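Local coordinates for 3-dehydroquinate dehydratase (Clostridium difficile, PDB 4H3D), which catalyses the third step of the chorismate pathway, the cis-dehydration of 3-dehydroquinate to 3-dehydroshikimate, through an imine formed with an active-site lysine, at residues V142-H147 against C163-L168; D171-A176 against A200-I205. All coordinates share one frame; numbering follows the deposited sequence.

From the N terminus the chain runs up strand 141-148, returns along helix 155-167 and enters strand 172-177; interaction 1 closes this first loop by laying the end of the helix on the strand it has just left. The chain then passes through helix 182-199, and interaction 2 closes the next loop, bringing 200-205 beside 171-176. The two loops follow in series, neither enclosing nor crossing the other. Their centres are about 7 Å apart, and strands 141-148 and 172-177 are neighbours in the parallel barrel sheet. Met165 CE also packs against Lys174 O, at 3.2 Å, and both contacts contain a residue that holds the bound pyranone.

Interaction 1 (V142-H147 against C163-L168); sequences VIISNH and CRMQEL. With SHL (5-hydroxy-6-methyl-4-oxo-4H-pyran-2-carboxylic acid), chain I.
Ile144 and Met165 carry this contact, their side chains sliding past each other in opposite directions where strand 142-147 faces the helix ending at 167. The CG2 branch of Ile144, anti to its backbone N (CG1 has chi1 -62°), lies 3.8 Å from Met165 CG. Its other branch runs out to CD1, which reaches Leu168 CB at 3.7 Å, the two side chains crossing at about a right angle. A beta-branched residue suits this place because it can send one arm to each partner. In Met165, chi2 of 166° sets SD on the line that brings it within 3.4 Å of Ile144 O, and the chain, extended beyond CG, continues to CE, which stops 3.5 Å from Asn146 CB. Methionine's long unbranched chain lets SD and CE lie along the strand backbone from Ile144 O to Asn146 CB. No hydrogen bond links the segments, and the contact rests on apolar packing together with the methionine thioether lying against a strand carbonyl. It forms within a right-handed beta-alpha-beta unit of the TIM barrel, made of strand 141-148, helix 155-167 and strand 172-177; the axes of 142-147 and 163-167 approach to 9.1 Å and run in nearly opposite directions at 148°. Ile144 and Asn146 point toward the helix, and Asn146 OD1 is bonded there by Arg161. Ser145, on the other face of the strand, points away from the helix and hydrogen-bonds Asp118. His147, the catalytic proton donor and acceptor, lies on that same inner side. Its NE2 shares a 2.5 Å hydrogen bond with OAC of the ligand, which lies at the edge of the ring near its plane. ND1 is bonded to Glu90, so both ring nitrogens are engaged and the ring's rotation is fixed.

Interaction 2 (D171-A176 against A200-I205); sequences DLPKIA and ADRPII. With SHL (5-hydroxy-6-methyl-4-oxo-4H-pyran-2-carboxylic acid), chain I.
Strands 172-177 and 205-208 pair in parallel: Ile205 N donates to Pro173 O at 2.8 Å and Ile175 N donates to Ile205 O at 2.9 Å, so Ile205 bonds to the residues either side of Lys174, its partner in the parallel bridge. Lys174 CA also approaches Ile205 O, at 3.1 Å, as a CA-H...O contact. Proline has no N-H to donate, and this pairing asks position 173 only for its carbonyl. Side chains of the bridge pair share one face of the sheet and cross at a slant, Lys174 CG lying 3.8 Å from Ile205 CG2. Beyond CG the lysine is fully extended (chi3 180°, chi4 -177°), which carries NZ into the pocket, where it is covalently bound to CAL of the ligand at 1.4 Å. This is the lysine that forms the Schiff base with substrate. Leu172 CD2 meets Pro203 CB at 3.6 Å, while Leu172 CB faces Ile205 CD1. Pro173 CD lies 3.4 Å from Pro203 O, a buried carbonyl with no partner in the model, and Leu172 CD2 is also beside it. Arg202 lays CG and CD near Asp171 O; NE and NH1 grip Asp201 OD1 side-on, and NH2 bonds Ala170 O. Within the TIM barrel, strand 172-177 runs between strands 141-148 and 205-208, with Pro173 packed on Leu162 and Met165 of helix 155-167.

Interaction 1 (V142-H147 against C163-L168)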
ATOM      1  N   VAL B 142       3.534 -13.417  24.089  1.00 22.09           N
ATOM      2  CA  VAL B 142       2.425 -12.556  24.427  1.00 20.66           C
ATOM      3  C   VAL B 142       2.343 -11.312  23.567  1.00 20.88           C
ATOM      4  O   VAL B 142       3.324 -10.603  23.367  1.00 22.20           O
ATOM      5  CB  VAL B 142       2.479 -12.132  25.904  1.00 20.79           C
ATOM      6  CG1 VAL B 142       1.290 -11.186  26.257  1.00 20.44           C
ATOM      7  CG2 VAL B 142       2.445 -13.370  26.806  1.00 21.95           C
ATOM      8  N   ILE B 143       1.153 -11.100  23.032  1.00 22.44           N
ATOM      9  CA  ILE B 143       0.805  -9.879  22.346  1.00 22.02           C
ATOM     10  C   ILE B 143       0.034  -9.074  23.401  1.00 20.95           C
ATOM     11  O   ILE B 143      -0.873  -9.614  24.026  1.00 20.85           O
ATOM     12  CB  ILE B 143      -0.165 -10.141  21.147  1.00 21.33           C
ATOM     13  CG1 ILE B 143       0.569 -10.776  19.973  1.00 21.79           C
ATOM     14  CG2 ILE B 143      -0.812  -8.841  20.679  1.00 21.71           C
ATOM     15  CD1 ILE B 143      -0.356 -11.151  18.822  1.00 22.87           C
ATOM     16  N   ILE B 144       0.439  -7.828  23.662  1.00 21.27           N
ATOM     17  CA  ILE B 144      -0.365  -6.954  24.516  1.00 20.53           C
ATOM     18  C   ILE B 144      -0.987  -5.988  23.519  1.00 20.13           C
ATOM     19  O   ILE B 144      -0.286  -5.362  22.744  1.00 21.19           O
ATOM     20  CB  ILE B 144       0.443  -6.231  25.588  1.00 21.19           C
ATOM     21  CG1 ILE B 144       1.086  -7.249  26.531  1.00 22.95           C
ATOM     22  CG2 ILE B 144      -0.458  -5.236  26.350  1.00 21.71           C
ATOM     23  CD1 ILE B 144       1.904  -6.637  27.715  1.00 20.21           C
ATOM     24  N   SER B 145      -2.302  -5.909  23.500  1.00 20.05           N
ATOM     25  CA  SER B 145      -2.978  -5.100  22.505  1.00 19.49           C
ATOM     26  C   SER B 145      -3.775  -3.941  23.068  1.00 18.84           C
ATOM     27  O   SER B 145      -4.175  -3.938  24.236  1.00 18.92           O
ATOM     28  CB  SER B 145      -3.920  -5.988  21.676  1.00 21.17           C
ATOM     29  OG  SER B 145      -4.980  -6.499  22.472  1.00 22.43           O
ATOM     30  N   ASN B 146      -4.002  -2.958  22.208  1.00 18.80           N
ATOM     31  CA  ASN B 146      -4.834  -1.793  22.522  1.00 19.67           C
ATOM     32  C   ASN B 146      -5.539  -1.341  21.250  1.00 18.96           C
ATOM     33  O   ASN B 146      -4.958  -1.378  20.149  1.00 19.19           O
ATOM     34  CB  ASN B 146      -3.987  -0.673  23.108  1.00 20.17           C
ATOM     35  CG  ASN B 146      -4.796   0.571  23.464  1.00 22.38           C
ATOM     36  OD1 ASN B 146      -4.531   1.652  22.939  1.00 25.07           O
ATOM     37  ND2 ASN B 146      -5.789   0.420  24.327  1.00 22.55           N
ATOM     38  N   HIS B 147      -6.788  -0.918  21.396  1.00 20.98           N
ATOM     39  CA  HIS B 147      -7.600  -0.473  20.268  1.00 21.00           C
ATOM     40  C   HIS B 147      -8.291   0.856  20.525  1.00 22.46           C
ATOM     41  O   HIS B 147      -8.652   1.178  21.664  1.00 23.10           O
ATOM     42  CB  HIS B 147      -8.695  -1.489  20.004  1.00 23.60           C
ATOM     43  CG  HIS B 147      -8.185  -2.876  19.816  1.00 20.64           C
ATOM     44  ND1 HIS B 147      -7.809  -3.675  20.873  1.00 22.03           N
ATOM     45  CD2 HIS B 147      -8.001  -3.616  18.697  1.00 24.69           C
ATOM     46  CE1 HIS B 147      -7.397  -4.842  20.411  1.00 23.55           C
ATOM     47  NE2 HIS B 147      -7.507  -4.832  19.094  1.00 24.41           N
ATOM     48  N   CYS B 163       5.548   1.639  23.901  1.00 23.85           N
ATOM     49  CA  CYS B 163       6.632   1.564  24.892  1.00 23.77           C
ATOM     50  C   CYS B 163       6.130   0.940  26.208  1.00 25.00           C
ATOM     51  O   CYS B 163       6.829   0.129  26.827  1.00 23.75           O
ATOM     52  CB  CYS B 163       7.237   2.940  25.166  1.00 25.83           C
ATOM     53  SG  CYS B 163       8.205   3.571  23.812  1.00 30.15           S
ATOM     54  N   ARG B 164       4.923   1.298  26.628  1.00 21.97           N
ATOM     55  CA  ARG B 164       4.373   0.732  27.861  1.00 23.37           C
ATOM     56  C   ARG B 164       4.197  -0.800  27.720  1.00 22.11           C
ATOM     57  O   ARG B 164       4.465  -1.580  28.680  1.00 22.45           O
ATOM     58  CB  ARG B 164       3.053   1.410  28.241  1.00 21.40           C
ATOM     59  CG  ARG B 164       2.453   0.941  29.577  1.00 25.89           C
ATOM     60  CD  ARG B 164       3.423   1.124  30.750  1.00 30.98           C
ATOM     61  NE  ARG B 164       2.921   0.499  31.967  1.00 34.76           N
ATOM     62  CZ  ARG B 164       3.682   0.107  32.988  1.00 38.43           C
ATOM     63  NH1 ARG B 164       3.120  -0.462  34.047  1.00 40.37           N
ATOM     64  NH2 ARG B 164       5.006   0.252  32.949  1.00 40.55           N
ATOM     65  N   MET B 165       3.780  -1.229  26.529  1.00 22.65           N
ATOM     66  CA  MET B 165       3.607  -2.651  26.241  1.00 21.95           C
ATOM     67  C   MET B 165       4.946  -3.379  26.338  1.00 24.36           C
ATOM     68  O   MET B 165       5.008  -4.497  26.848  1.00 24.94           O
ATOM     69  CB  MET B 165       2.979  -2.844  24.876  1.00 22.56           C
ATOM     70  CG  MET B 165       1.528  -2.381  24.805  1.00 22.11           C
ATOM     71  SD  MET B 165       1.047  -2.272  23.103  1.00 24.29           S
ATOM     72  CE  MET B 165      -0.680  -1.876  23.210  1.00 21.16           C
ATOM     73  N   GLN B 166       6.017  -2.749  25.867  1.00 24.42           N
ATOM     74  CA  GLN B 166       7.355  -3.345  26.042  1.00 25.64           C
ATOM     75  C   GLN B 166       7.703  -3.450  27.522  1.00 26.33           C
ATOM     76  O   GLN B 166       8.206  -4.490  27.984  1.00 27.51           O
ATOM     77  CB  GLN B 166       8.436  -2.534  25.330  1.00 25.61           C
ATOM     78  CG  GLN B 166       8.408  -2.645  23.837  1.00 27.90           C
ATOM     79  CD  GLN B 166       9.651  -2.038  23.186  1.00 29.29           C
ATOM     80  OE1 GLN B 166      10.086  -2.487  22.135  1.00 30.60           O
ATOM     81  NE2 GLN B 166      10.229  -1.021  23.828  1.00 26.36           N
ATOM     82  N   GLU B 167       7.437  -2.380  28.272  1.00 27.30           N
ATOM     83  CA  GLU B 167       7.740  -2.359  29.706  1.00 29.07           C
ATOM     84  C   GLU B 167       6.979  -3.447  30.461  1.00 28.76           C
ATOM     85  O   GLU B 167       7.485  -3.991  31.443  1.00 27.94           O
ATOM     86  CB  GLU B 167       7.443  -0.976  30.315  1.00 30.08           C
ATOM     87  CG  GLU B 167       8.346   0.140  29.797  1.00 34.33           C
ATOM     88  CD  GLU B 167       7.874   1.539  30.223  1.00 42.81           C
ATOM     89  OE1 GLU B 167       6.894   1.642  31.015  1.00 39.08           O
ATOM     90  OE2 GLU B 167       8.478   2.535  29.751  1.00 45.82           O
ATOM     91  N   LEU B 168       5.776  -3.766  29.998  1.00 27.04           N
ATOM     92  CA  LEU B 168       4.954  -4.802  30.616  1.00 27.74           C
ATOM     93  C   LEU B 168       5.354  -6.226  30.180  1.00 28.09           C
ATOM     94  O   LEU B 168       4.772  -7.203  30.617  1.00 28.41           O
ATOM     95  CB  LEU B 168       3.477  -4.541  30.342  1.00 27.79           C
ATOM     96  CG  LEU B 168       2.877  -3.386  31.144  1.00 29.47           C
ATOM     97  CD1 LEU B 168       1.497  -2.980  30.591  1.00 30.01           C
ATOM     98  CD2 LEU B 168       2.792  -3.725  32.641  1.00 30.67           C
TER
HETATM   99  OAD SHL I 302      -7.572  -7.074  11.181  1.00 37.96           O
HETATM  100  CAH SHL I 302      -8.243  -6.304  11.913  1.00 43.51           C
HETATM  101  OAA SHL I 302      -9.155  -5.584  11.432  1.00 41.03           O
HETATM  102  CAK SHL I 302      -7.946  -6.265  13.331  1.00 39.73           C
HETATM  103  OAG SHL I 302      -6.891  -7.103  13.826  1.00 36.68           O
HETATM  104  CAF SHL I 302      -6.716  -7.228  15.219  1.00 38.55           C
HETATM  105  CAL SHL I 302      -5.809  -8.123  15.681  1.00 38.12           C
HETATM  106  CAJ SHL I 302      -7.543  -6.516  16.015  1.00 40.48           C
HETATM  107  OAC SHL I 302      -7.429  -6.626  17.336  1.00 37.58           O
HETATM  108  CAI SHL I 302      -8.490  -5.679  15.496  1.00 39.11           C
HETATM  109  CAE SHL I 302      -8.688  -5.548  14.178  1.00 38.84           C
HETATM  110  OAB SHL I 302      -9.256  -4.965  16.307  1.00 38.37           O

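Interaction 2 (D171-A176 against A200-I205)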
ATOM      1  N   ASP B 171       5.875  -9.608  24.161  1.00 21.96           N
ATOM      2  CA  ASP B 171       6.817 -10.028  23.156  1.00 22.78           C
ATOM      3  C   ASP B 171       6.504  -9.243  21.877  1.00 22.43           C
ATOM      4  O   ASP B 171       7.405  -8.947  21.090  1.00 21.40           O
ATOM      5  CB  ASP B 171       6.683 -11.530  22.900  1.00 22.71           C
ATOM      6  CG  ASP B 171       7.044 -12.355  24.118  1.00 27.77           C
ATOM      7  OD1 ASP B 171       8.248 -12.540  24.370  1.00 25.36           O
ATOM      8  OD2 ASP B 171       6.121 -12.837  24.810  1.00 26.38           O
ATOM      9  N   LEU B 172       5.214  -8.891  21.702  1.00 20.55           N
ATOM     10  CA  LEU B 172       4.721  -8.216  20.503  1.00 20.11           C
ATOM     11  C   LEU B 172       3.644  -7.178  20.821  1.00 19.32           C
ATOM     12  O   LEU B 172       2.452  -7.511  20.909  1.00 19.93           O
ATOM     13  CB  LEU B 172       4.123  -9.252  19.521  1.00 21.46           C
ATOM     14  CG  LEU B 172       5.057 -10.315  18.935  1.00 24.05           C
ATOM     15  CD1 LEU B 172       4.243 -11.410  18.215  1.00 26.27           C
ATOM     16  CD2 LEU B 172       6.102  -9.692  18.000  1.00 21.46           C
ATOM     17  N   PRO B 173       4.053  -5.923  21.044  1.00 20.11           N
ATOM     18  CA  PRO B 173       3.092  -4.846  21.221  1.00 18.95           C
ATOM     19  C   PRO B 173       2.210  -4.708  19.989  1.00 20.22           C
ATOM     20  O   PRO B 173       2.712  -4.789  18.859  1.00 19.56           O
ATOM     21  CB  PRO B 173       3.968  -3.611  21.349  1.00 20.33           C
ATOM     22  CG  PRO B 173       5.258  -4.090  21.839  1.00 22.61           C
ATOM     23  CD  PRO B 173       5.432  -5.471  21.255  1.00 19.39           C
ATOM     24  N   LYS B 174       0.910  -4.488  20.195  1.00 18.43           N
ATOM     25  CA  LYS B 174      -0.014  -4.350  19.090  1.00 17.88           C
ATOM     26  C   LYS B 174      -0.954  -3.191  19.312  1.00 19.27           C
ATOM     27  O   LYS B 174      -1.537  -3.057  20.396  1.00 18.54           O
ATOM     28  CB  LYS B 174      -0.863  -5.614  18.931  1.00 18.29           C
ATOM     29  CG  LYS B 174      -1.979  -5.490  17.853  1.00 17.63           C
ATOM     30  CD  LYS B 174      -2.825  -6.721  17.785  1.00 20.20           C
ATOM     31  CE  LYS B 174      -3.914  -6.566  16.727  1.00 22.82           C
ATOM     32  NZ  LYS B 174      -4.821  -7.756  16.670  1.00 27.52           N
ATOM     33  N   ILE B 175      -1.116  -2.360  18.293  1.00 18.67           N
ATOM     34  CA  ILE B 175      -2.062  -1.265  18.365  1.00 19.47           C
ATOM     35  C   ILE B 175      -2.847  -1.132  17.090  1.00 19.52           C
ATOM     36  O   ILE B 175      -2.311  -1.258  15.985  1.00 21.63           O
ATOM     37  CB  ILE B 175      -1.419   0.100  18.807  1.00 21.71           C
ATOM     38  CG1 ILE B 175      -2.518   1.060  19.269  1.00 25.16           C
ATOM     39  CG2 ILE B 175      -0.573   0.725  17.706  1.00 20.80           C
ATOM     40  CD1 ILE B 175      -2.005   2.291  19.980  1.00 23.25           C
ATOM     41  N   ALA B 176      -4.149  -0.958  17.255  1.00 17.81           N
ATOM     42  CA  ALA B 176      -5.073  -0.773  16.133  1.00 18.26           C
ATOM     43  C   ALA B 176      -5.879   0.506  16.401  1.00 17.62           C
ATOM     44  O   ALA B 176      -6.492   0.650  17.467  1.00 19.43           O
ATOM     45  CB  ALA B 176      -6.005  -1.979  15.995  1.00 17.28           C
ATOM     46  N   ALA B 200      11.791   0.663  19.717  1.00 27.64           N
ATOM     47  CA  ALA B 200      11.518  -0.756  19.810  1.00 27.47           C
ATOM     48  C   ALA B 200      12.757  -1.638  19.944  1.00 29.19           C
ATOM     49  O   ALA B 200      13.763  -1.445  19.246  1.00 27.65           O
ATOM     50  CB  ALA B 200      10.703  -1.201  18.608  1.00 26.83           C
ATOM     51  N   ASP B 201      12.695  -2.602  20.858  1.00 28.14           N
ATOM     52  CA  ASP B 201      13.759  -3.597  20.945  1.00 29.93           C
ATOM     53  C   ASP B 201      13.173  -4.977  20.668  1.00 28.14           C
ATOM     54  O   ASP B 201      13.768  -5.982  21.002  1.00 30.15           O
ATOM     55  CB  ASP B 201      14.540  -3.527  22.261  1.00 30.88           C
ATOM     56  CG  ASP B 201      13.701  -3.834  23.485  1.00 35.28           C
ATOM     57  OD1 ASP B 201      12.505  -4.207  23.373  1.00 34.64           O
ATOM     58  OD2 ASP B 201      14.267  -3.692  24.587  1.00 39.32           O
ATOM     59  N   ARG B 202      11.989  -4.987  20.044  1.00 26.89           N
ATOM     60  CA  ARG B 202      11.286  -6.219  19.659  1.00 25.92           C
ATOM     61  C   ARG B 202      10.306  -5.874  18.521  1.00 24.04           C
ATOM     62  O   ARG B 202      10.080  -4.691  18.230  1.00 23.89           O
ATOM     63  CB  ARG B 202      10.533  -6.788  20.854  1.00 24.39           C
ATOM     64  CG  ARG B 202       9.367  -5.933  21.305  1.00 24.43           C
ATOM     65  CD  ARG B 202       9.059  -6.199  22.769  1.00 26.81           C
ATOM     66  NE  ARG B 202      10.108  -5.672  23.652  1.00 27.27           N
ATOM     67  CZ  ARG B 202      10.197  -5.921  24.960  1.00 27.68           C
ATOM     68  NH1 ARG B 202      11.180  -5.389  25.675  1.00 25.83           N
ATOM     69  NH2 ARG B 202       9.317  -6.708  25.555  1.00 27.20           N
ATOM     70  N   PRO B 203       9.721  -6.898  17.881  1.00 22.60           N
ATOM     71  CA  PRO B 203       8.812  -6.576  16.785  1.00 23.79           C
ATOM     72  C   PRO B 203       7.508  -6.008  17.315  1.00 22.06           C
ATOM     73  O   PRO B 203       7.109  -6.317  18.448  1.00 21.98           O
ATOM     74  CB  PRO B 203       8.587  -7.927  16.089  1.00 23.28           C
ATOM     75  CG  PRO B 203       9.595  -8.888  16.733  1.00 26.12           C
ATOM     76  CD  PRO B 203       9.815  -8.345  18.100  1.00 22.71           C
ATOM     77  N   ILE B 204       6.880  -5.163  16.502  1.00 20.81           N
ATOM     78  CA  ILE B 204       5.627  -4.530  16.834  1.00 20.01           C
ATOM     79  C   ILE B 204       4.620  -4.792  15.735  1.00 19.92           C
ATOM     80  O   ILE B 204       4.991  -5.134  14.592  1.00 21.39           O
ATOM     81  CB  ILE B 204       5.775  -3.006  17.049  1.00 20.61           C
ATOM     82  CG1 ILE B 204       6.165  -2.303  15.740  1.00 22.24           C
ATOM     83  CG2 ILE B 204       6.833  -2.723  18.169  1.00 20.22           C
ATOM     84  CD1 ILE B 204       6.283  -0.805  15.847  1.00 18.39           C
ATOM     85  N   ILE B 205       3.348  -4.654  16.102  1.00 19.39           N
ATOM     86  CA  ILE B 205       2.213  -4.874  15.226  1.00 19.72           C
ATOM     87  C   ILE B 205       1.335  -3.634  15.269  1.00 20.06           C
ATOM     88  O   ILE B 205       0.891  -3.224  16.344  1.00 18.71           O
ATOM     89  CB  ILE B 205       1.347  -6.054  15.739  1.00 20.03           C
ATOM     90  CG1 ILE B 205       2.181  -7.324  15.892  1.00 21.84           C
ATOM     91  CG2 ILE B 205       0.126  -6.277  14.826  1.00 17.52           C
ATOM     92  CD1 ILE B 205       1.481  -8.412  16.795  1.00 18.84           C
TER
HETATM   93  OAD SHL I 302      -7.572  -7.074  11.181  1.00 37.96           O
HETATM   94  CAH SHL I 302      -8.243  -6.304  11.913  1.00 43.51           C
HETATM   95  OAA SHL I 302      -9.155  -5.584  11.432  1.00 41.03           O
HETATM   96  CAK SHL I 302      -7.946  -6.265  13.331  1.00 39.73           C
HETATM   97  OAG SHL I 302      -6.891  -7.103  13.826  1.00 36.68           O
HETATM   98  CAF SHL I 302      -6.716  -7.228  15.219  1.00 38.55           C
HETATM   99  CAL SHL I 302      -5.809  -8.123  15.681  1.00 38.12           C
HETATM  100  CAJ SHL I 302      -7.543  -6.516  16.015  1.00 40.48           C
HETATM  101  OAC SHL I 302      -7.429  -6.626  17.336  1.00 37.58           O
HETATM  102  CAI SHL I 302      -8.490  -5.679  15.496  1.00 39.11           C
HETATM  103  CAE SHL I 302      -8.688  -5.548  14.178  1.00 38.84           C
HETATM  104  OAB SHL I 302      -9.256  -4.965  16.307  1.00 38.37           O